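Local coordinates for protein D-glucosaminate-6-phosphate ammonia lyase (Salmonella typhimurium, PDB 7LCE) that is a pyridoxal-phosphate-dependent enzyme of the L-seryl-tRNA selenium transferase family, with its cofactor covalently attached to the protein, at residues Gly111-Tyr116 and Tyr158-Cys164. Residues are numbered along the deposited sequence; the frame is centred on the assembly and turned at random.
Sequences GHNVDY and YVKSHHC
His112 meets Tyr158 in a T-shaped aromatic pair: the ring centroids lie 4.9 Å apart with the planes at 88°, and CE1 on the imidazole edge points at the phenol face, 3.7 Å from Tyr158 CE2. Two further neighbours pack against the imidazole, both from the same side of its plane. Val159 O sits over one face, toward the rim, 3.4 Å from His112 CE1, while Cys164 SG approaches obliquely, 4.2 Å from the ring centroid and 31° off its normal. A His112 chi1 of -73° sets CG opposite the carbonyl carbon, which swings the ring out so that its CE1 edge reaches Tyr158.

Apolar packing comes mainly from Val114. Its CG1 lies 3.9 Å from Cys164 SG and rests on the carbonyl of His163; its CB meets His163 CB at 3.7 Å, the side chains crossing at about a right angle. The His163 ring has Asp115 O over the centre of one face, and Tyr116 CB approaches it obliquely, 4.0 Å from His163 NE2.

Among polar contacts across the pair, a CA-H...O approach joins Cys164 CA to Gly111 O at 3.6 Å. Within 158-164, the backbone bond from Cys164 N to Ser161 O closes the turn.

The contact joins the loop after strand 105-109 to the last residues of the neighbouring parallel strand 153-159 and the turn following it. Phe175 of helix 172-181 adds a second edge-to-face partner to Tyr158, Asn113 leans on helix 120-126, and Ser137 and Asn138 of a neighbouring subunit hydrogen-bond to Asn113 O and Asp115 N, placing this buried contact beside a subunit interface.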
# COMPACT_ATOMS: atom_id res chain seq x y z
N GLY A 111 26.49 21.12 -4.05
CA GLY A 111 27.80 21.61 -3.69
C GLY A 111 27.88 22.21 -2.30
O GLY A 111 28.99 22.47 -1.82
N HIS A 112 26.74 22.46 -1.66
CA HIS A 112 26.72 23.01 -0.31
C HIS A 112 26.46 21.97 0.77
O HIS A 112 26.51 22.30 1.96
CB HIS A 112 25.66 24.11 -0.21
CG HIS A 112 26.05 25.38 -0.91
ND1 HIS A 112 25.29 26.53 -0.85
CD2 HIS A 112 27.11 25.67 -1.70
CE1 HIS A 112 25.88 27.47 -1.56
NE2 HIS A 112 26.98 26.98 -2.09
N ASN A 113 26.18 20.72 0.39
CA ASN A 113 25.99 19.67 1.38
C ASN A 113 27.34 19.29 1.96
O ASN A 113 28.02 18.40 1.43
CB ASN A 113 25.30 18.45 0.76
CG ASN A 113 24.80 17.47 1.79
OD1 ASN A 113 25.34 17.39 2.90
ND2 ASN A 113 23.77 16.72 1.44
N VAL A 114 27.74 19.95 3.04
CA VAL A 114 29.10 19.87 3.55
C VAL A 114 29.11 19.23 4.93
O VAL A 114 28.11 19.21 5.65
CB VAL A 114 29.77 21.25 3.58
CG1 VAL A 114 29.94 21.78 2.17
CG2 VAL A 114 28.96 22.21 4.43
N ASP A 115 30.29 18.72 5.29
CA ASP A 115 30.55 18.12 6.60
C ASP A 115 31.52 19.03 7.34
O ASP A 115 32.66 19.22 6.90
CB ASP A 115 31.13 16.71 6.44
CG ASP A 115 31.13 15.92 7.74
OD1 ASP A 115 31.56 16.46 8.78
OD2 ASP A 115 30.72 14.74 7.71
N TYR A 116 31.07 19.59 8.46
CA TYR A 116 31.89 20.47 9.30
C TYR A 116 32.29 19.79 10.61
O TYR A 116 32.45 20.46 11.63
CB TYR A 116 31.15 21.77 9.58
CG TYR A 116 29.75 21.58 10.11
CD1 TYR A 116 29.53 21.34 11.46
CD2 TYR A 116 28.64 21.65 9.27
CE1 TYR A 116 28.26 21.16 11.96
CE2 TYR A 116 27.36 21.47 9.77
CZ TYR A 116 27.18 21.23 11.12
OH TYR A 116 25.91 21.05 11.62
N TYR A 158 21.07 28.31 1.82
CA TYR A 158 22.35 28.71 1.25
C TYR A 158 23.42 28.61 2.34
O TYR A 158 23.24 29.15 3.44
CB TYR A 158 22.28 30.14 0.70
CG TYR A 158 23.50 30.56 -0.09
CD1 TYR A 158 24.63 31.04 0.55
CD2 TYR A 158 23.51 30.49 -1.48
CE1 TYR A 158 25.75 31.43 -0.17
CE2 TYR A 158 24.62 30.88 -2.20
CZ TYR A 158 25.74 31.35 -1.54
OH TYR A 158 26.85 31.75 -2.26
N VAL A 159 24.52 27.93 2.03
CA VAL A 159 25.60 27.71 2.99
C VAL A 159 26.81 28.50 2.52
O VAL A 159 27.33 28.26 1.42
CB VAL A 159 25.93 26.22 3.13
CG1 VAL A 159 26.95 26.01 4.25
CG2 VAL A 159 24.67 25.41 3.39
N LYS A 160 27.28 29.43 3.35
CA LYS A 160 28.50 30.18 3.09
C LYS A 160 29.62 29.57 3.93
O LYS A 160 29.60 29.66 5.16
CB LYS A 160 28.33 31.66 3.42
CG LYS A 160 29.62 32.45 3.38
CD LYS A 160 30.21 32.51 1.98
CE LYS A 160 31.51 33.30 1.96
NZ LYS A 160 32.10 33.38 0.60
N SER A 161 30.60 28.96 3.26
CA SER A 161 31.71 28.32 3.96
C SER A 161 32.77 27.96 2.94
O SER A 161 32.48 27.79 1.75
CB SER A 161 31.25 27.07 4.72
OG SER A 161 32.26 26.61 5.60
N HIS A 162 34.01 27.86 3.41
CA HIS A 162 35.06 27.29 2.59
C HIS A 162 34.86 25.79 2.37
O HIS A 162 35.46 25.22 1.46
CB HIS A 162 36.43 27.57 3.20
CG HIS A 162 36.68 26.85 4.49
ND1 HIS A 162 36.13 27.25 5.69
CD2 HIS A 162 37.42 25.75 4.77
CE1 HIS A 162 36.52 26.43 6.65
NE2 HIS A 162 37.30 25.51 6.12
N HIS A 163 34.03 25.15 3.21
CA HIS A 163 33.68 23.75 2.98
C HIS A 163 32.91 23.57 1.67
O HIS A 163 33.03 22.53 1.02
CB HIS A 163 32.83 23.21 4.14
CG HIS A 163 33.57 23.07 5.43
ND1 HIS A 163 34.72 22.33 5.56
CD2 HIS A 163 33.30 23.57 6.66
CE1 HIS A 163 35.13 22.38 6.81
NE2 HIS A 163 34.29 23.12 7.50
N CYS A 164 32.11 24.57 1.29
CA CYS A 164 31.28 24.45 0.10
C CYS A 164 32.11 24.54 -1.17
O CYS A 164 33.22 25.09 -1.19
CB CYS A 164 30.21 25.54 0.09
SG CYS A 164 29.14 25.54 1.54